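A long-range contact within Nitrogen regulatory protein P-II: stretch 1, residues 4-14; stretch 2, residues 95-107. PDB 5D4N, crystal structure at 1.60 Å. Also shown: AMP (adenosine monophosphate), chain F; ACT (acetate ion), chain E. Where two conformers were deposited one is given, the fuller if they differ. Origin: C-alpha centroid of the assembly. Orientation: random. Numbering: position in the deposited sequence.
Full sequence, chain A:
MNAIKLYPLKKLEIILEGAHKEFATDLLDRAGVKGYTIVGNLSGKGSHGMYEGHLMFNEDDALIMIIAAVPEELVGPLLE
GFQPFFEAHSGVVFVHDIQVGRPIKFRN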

# COMPACT_ATOMS: atom_id res chain seq x y z
N ILE A 4 -22.00 -2.41 10.10
CA ILE A 4 -20.68 -2.00 10.59
C ILE A 4 -20.46 -0.54 10.21
O ILE A 4 -20.36 -0.24 9.02
CB ILE A 4 -19.51 -2.89 10.05
CG1 ILE A 4 -19.66 -4.39 10.41
CG2 ILE A 4 -18.11 -2.32 10.47
CD1 ILE A 4 -19.50 -4.77 11.89
N LYS A 5 -20.33 0.35 11.21
CA LYS A 5 -20.11 1.77 10.92
C LYS A 5 -18.65 1.96 10.55
O LYS A 5 -17.78 1.24 11.06
CB LYS A 5 -20.46 2.64 12.13
CG LYS A 5 -20.63 4.12 11.80
CD LYS A 5 -21.21 4.91 12.97
CE LYS A 5 -20.92 6.38 12.83
NZ LYS A 5 -21.41 7.15 14.01
N LEU A 6 -18.40 2.85 9.58
CA LEU A 6 -17.04 3.20 9.17
C LEU A 6 -16.75 4.62 9.58
O LEU A 6 -17.66 5.47 9.62
CB LEU A 6 -16.86 3.00 7.66
CG LEU A 6 -16.84 1.54 7.19
CD1 LEU A 6 -16.76 1.46 5.66
CD2 LEU A 6 -15.60 0.80 7.75
N TYR A 7 -15.48 4.88 9.92
CA TYR A 7 -15.03 6.16 10.43
C TYR A 7 -13.79 6.60 9.67
O TYR A 7 -12.96 5.76 9.31
CB TYR A 7 -14.66 6.00 11.90
CG TYR A 7 -15.83 5.58 12.76
CD1 TYR A 7 -16.17 4.23 12.90
CD2 TYR A 7 -16.55 6.51 13.48
CE1 TYR A 7 -17.20 3.83 13.75
CE2 TYR A 7 -17.56 6.12 14.35
CZ TYR A 7 -17.89 4.78 14.47
OH TYR A 7 -18.92 4.41 15.31
N PRO A 8 -13.60 7.90 9.42
CA PRO A 8 -12.41 8.33 8.66
C PRO A 8 -11.13 8.30 9.48
O PRO A 8 -11.11 8.57 10.70
CB PRO A 8 -12.76 9.76 8.26
CG PRO A 8 -13.67 10.23 9.34
CD PRO A 8 -14.48 9.05 9.76
N LEU A 9 -10.04 7.99 8.81
CA LEU A 9 -8.72 8.02 9.45
C LEU A 9 -7.72 8.33 8.34
O LEU A 9 -8.11 8.38 7.18
CB LEU A 9 -8.38 6.64 10.05
CG LEU A 9 -7.67 6.60 11.41
CD1 LEU A 9 -8.55 6.98 12.59
CD2 LEU A 9 -7.08 5.22 11.64
N LYS A 10 -6.46 8.53 8.70
CA LYS A 10 -5.42 8.75 7.68
C LYS A 10 -4.50 7.54 7.70
O LYS A 10 -4.44 6.83 8.73
CB LYS A 10 -4.63 10.03 8.02
CG LYS A 10 -5.49 11.31 8.00
CD LYS A 10 -5.88 11.73 6.58
CE LYS A 10 -6.78 12.96 6.66
NZ LYS A 10 -7.09 13.52 5.34
N LYS A 11 -3.83 7.25 6.59
CA LYS A 11 -2.87 6.14 6.57
C LYS A 11 -1.62 6.65 5.91
O LYS A 11 -1.65 7.12 4.77
CB LYS A 11 -3.40 4.93 5.80
CG LYS A 11 -2.58 3.65 6.06
CD LYS A 11 -2.77 2.62 4.96
CE LYS A 11 -2.04 2.95 3.68
NZ LYS A 11 -2.24 1.86 2.67
N LEU A 12 -0.52 6.58 6.65
CA LEU A 12 0.77 6.98 6.08
C LEU A 12 1.47 5.77 5.49
O LEU A 12 1.43 4.68 6.06
CB LEU A 12 1.69 7.54 7.18
CG LEU A 12 1.15 8.72 8.00
CD1 LEU A 12 2.23 9.22 8.97
CD2 LEU A 12 0.67 9.82 7.13
N GLU A 13 2.17 5.99 4.38
CA GLU A 13 3.12 5.01 3.84
C GLU A 13 4.46 5.76 3.89
O GLU A 13 4.59 6.82 3.26
CB GLU A 13 2.82 4.62 2.39
CG GLU A 13 1.60 3.71 2.36
CD GLU A 13 1.17 3.25 0.98
OE1 GLU A 13 1.67 3.79 -0.04
OE2 GLU A 13 0.30 2.35 0.91
N ILE A 14 5.39 5.29 4.73
CA ILE A 14 6.68 5.99 4.95
C ILE A 14 7.75 5.09 4.37
O ILE A 14 7.95 3.99 4.89
CB ILE A 14 6.90 6.20 6.44
CG1 ILE A 14 5.74 7.00 7.07
CG2 ILE A 14 8.27 6.90 6.68
CD1 ILE A 14 5.63 6.79 8.63
P AMP F . -3.44 -5.61 16.83
O1P AMP F . -3.47 -4.31 17.62
O2P AMP F . -2.88 -6.72 17.70
O3P AMP F . -4.74 -5.96 16.17
O5' AMP F . -2.32 -5.42 15.69
C5' AMP F . -2.00 -6.52 14.81
C4' AMP F . -1.22 -5.99 13.64
O4' AMP F . -2.04 -5.09 12.87
C3' AMP F . -0.00 -5.15 14.02
O3' AMP F . 1.11 -5.95 14.40
C2' AMP F . 0.22 -4.37 12.72
O2' AMP F . 0.87 -5.22 11.77
C1' AMP F . -1.23 -4.08 12.28
N9 AMP F . -1.71 -2.79 12.77
C8 AMP F . -2.36 -2.53 13.95
N7 AMP F . -2.61 -1.25 14.15
C5 AMP F . -2.05 -0.64 13.03
C6 AMP F . -1.96 0.71 12.64
N6 AMP F . -2.44 1.73 13.38
N1 AMP F . -1.37 0.98 11.45
C2 AMP F . -0.89 -0.03 10.72
N3 AMP F . -0.88 -1.34 11.00
C4 AMP F . -1.51 -1.58 12.17
C ACT E . -10.80 -1.68 11.68
O ACT E . -10.91 -1.09 10.57
OXT ACT E . -11.42 -1.50 12.73
CH3 ACT E . -9.79 -2.70 11.74
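Stretch 2 (95-107) VHDIQVGRPIKFR

The shortest polar contact is the salt bridge from K10 NZ to D97 OD1, 2.6 Å, between neighbours in a non-hydrogen-bonded pair; a water donates to both D97 OD1 (3.0 Å) and L9 O (2.8 Å). Another water bridges K5 O and G101 O, 2.7 Å from each. Backbone hydrogen bonds set the register: Y7 N to V100 O (2.8 Å) and V100 N to Y7 O (2.9 Å), L9 N to I98 O (2.9 Å) and I98 N to L9 O (3.0 Å), K11 N to H96 O and H96 N to K11 O (both 2.8 Å). H96 ND1 also donates to K11 O, at 3.2 Å. Stretch 2 thus pairs with stretch 1 as an antiparallel β-strand, residues 95-100 against 7-12; the axes of strands 95-100 and 7-14 are 4.5 Å apart at closest approach and their N-to-C directions 137° apart. P8 faces Q99 and K10 faces D97 between the hydrogen-bonded pairs, and L12 faces V95 beyond the last of them, with L12 CD2 3.8 Å from V95 CG2. Y7, L9, K11, H96, I98 and V100 share the other face of the sheet. There K11 CE lies over the H96 ring, 4.3 Å from its centroid, while L9 CD2 reaches V100 CG1 (4.1 Å) and F106 CG (3.5 Å). Beyond the strand, stretch 2 turns so that P103 CG covers one face of the Y7 ring, 3.5 Å from its centroid.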

# COMPACT_ATOMS: atom_id res chain seq x y z
N VAL A 95 0.38 10.35 2.24
CA VAL A 95 -0.77 10.41 3.18
C VAL A 95 -2.03 9.99 2.44
O VAL A 95 -2.32 10.56 1.39
CB VAL A 95 -0.96 11.83 3.79
CG1 VAL A 95 -2.08 11.80 4.86
CG2 VAL A 95 0.36 12.37 4.37
N HIS A 96 -2.73 8.98 2.98
CA HIS A 96 -3.96 8.49 2.33
C HIS A 96 -5.14 8.75 3.26
O HIS A 96 -4.99 8.79 4.50
CB HIS A 96 -3.90 6.94 2.22
CG HIS A 96 -2.83 6.41 1.31
ND1 HIS A 96 -1.50 6.45 1.68
CD2 HIS A 96 -2.93 5.78 0.11
CE1 HIS A 96 -0.83 5.88 0.67
NE2 HIS A 96 -1.65 5.45 -0.27
N ASP A 97 -6.34 8.84 2.68
CA ASP A 97 -7.57 8.85 3.44
C ASP A 97 -8.00 7.39 3.45
O ASP A 97 -7.94 6.70 2.43
CB ASP A 97 -8.64 9.68 2.74
CG ASP A 97 -8.44 11.15 2.97
OD1 ASP A 97 -8.12 11.53 4.09
OD2 ASP A 97 -8.70 11.93 2.05
N ILE A 98 -8.41 6.90 4.61
CA ILE A 98 -8.99 5.56 4.70
C ILE A 98 -10.19 5.60 5.62
O ILE A 98 -10.45 6.61 6.28
CB ILE A 98 -7.96 4.49 5.19
CG1 ILE A 98 -7.43 4.85 6.61
CG2 ILE A 98 -6.78 4.32 4.19
CD1 ILE A 98 -6.78 3.67 7.42
N GLN A 99 -10.87 4.46 5.72
CA GLN A 99 -11.97 4.28 6.66
C GLN A 99 -11.66 3.04 7.48
O GLN A 99 -11.06 2.08 6.97
CB GLN A 99 -13.30 4.11 5.93
CG GLN A 99 -13.77 5.35 5.21
CD GLN A 99 -15.06 5.03 4.49
OE1 GLN A 99 -15.07 4.42 3.41
NE2 GLN A 99 -16.17 5.36 5.12
N VAL A 100 -12.08 3.07 8.75
CA VAL A 100 -11.87 1.94 9.64
C VAL A 100 -13.16 1.69 10.39
O VAL A 100 -14.00 2.58 10.54
CB VAL A 100 -10.70 2.18 10.66
CG1 VAL A 100 -9.35 2.34 9.92
CG2 VAL A 100 -10.97 3.41 11.55
N GLY A 101 -13.27 0.50 10.95
CA GLY A 101 -14.45 0.20 11.76
C GLY A 101 -14.30 0.51 13.23
O GLY A 101 -15.32 0.65 13.92
N ARG A 102 -13.05 0.56 13.75
CA ARG A 102 -12.84 0.70 15.19
C ARG A 102 -11.90 1.86 15.54
O ARG A 102 -10.71 1.66 15.79
CB ARG A 102 -12.32 -0.63 15.76
CG ARG A 102 -13.29 -1.78 15.51
CD ARG A 102 -12.65 -3.11 15.78
NE ARG A 102 -11.61 -3.39 14.78
CZ ARG A 102 -10.87 -4.49 14.79
NH1 ARG A 102 -11.05 -5.42 15.73
NH2 ARG A 102 -9.92 -4.66 13.88
N PRO A 103 -12.43 3.10 15.56
CA PRO A 103 -11.57 4.26 15.88
C PRO A 103 -10.76 4.11 17.16
O PRO A 103 -9.58 4.49 17.18
CB PRO A 103 -12.54 5.44 16.00
CG PRO A 103 -13.78 5.00 15.36
CD PRO A 103 -13.82 3.51 15.28
N ILE A 104 -11.33 3.44 18.18
CA ILE A 104 -10.64 3.23 19.46
C ILE A 104 -9.31 2.48 19.29
O ILE A 104 -8.37 2.70 20.05
CB ILE A 104 -11.61 2.55 20.46
CG1 ILE A 104 -12.84 3.45 20.81
CG2 ILE A 104 -10.92 2.01 21.71
CD1 ILE A 104 -12.65 5.10 20.80
N LYS A 105 -9.23 1.60 18.30
CA LYS A 105 -8.00 0.83 18.08
C LYS A 105 -6.85 1.70 17.59
O LYS A 105 -5.70 1.27 17.64
CB LYS A 105 -8.25 -0.23 17.02
CG LYS A 105 -8.63 -1.59 17.54
CD LYS A 105 -8.33 -2.63 16.48
CE LYS A 105 -6.99 -3.30 16.66
NZ LYS A 105 -7.01 -4.69 16.18
N PHE A 106 -7.17 2.89 17.05
CA PHE A 106 -6.19 3.75 16.40
C PHE A 106 -5.94 5.09 17.08
O PHE A 106 -4.91 5.71 16.84
CB PHE A 106 -6.66 4.03 14.95
CG PHE A 106 -6.88 2.75 14.17
CD1 PHE A 106 -5.81 2.04 13.64
CD2 PHE A 106 -8.16 2.20 14.07
CE1 PHE A 106 -6.01 0.82 12.99
CE2 PHE A 106 -8.36 0.98 13.41
CZ PHE A 106 -7.29 0.31 12.85
N ARG A 107 -6.92 5.55 17.89
CA ARG A 107 -6.93 6.87 18.54
C ARG A 107 -6.93 6.63 20.04
O ARG A 107 -7.77 5.88 20.52
CB ARG A 107 -8.23 7.62 18.14
CG ARG A 107 -8.13 9.14 18.02
CD ARG A 107 -9.40 9.82 17.51
NE ARG A 107 -10.01 9.16 16.34
CZ ARG A 107 -10.15 9.73 15.14
NH1 ARG A 107 -9.71 10.96 14.92
NH2 ARG A 107 -10.73 9.06 14.15
O HOH W 1 -17.72 -0.39 13.23
O HOH W 2 -8.99 10.79 11.51
O HOH W 3 -9.95 10.12 6.01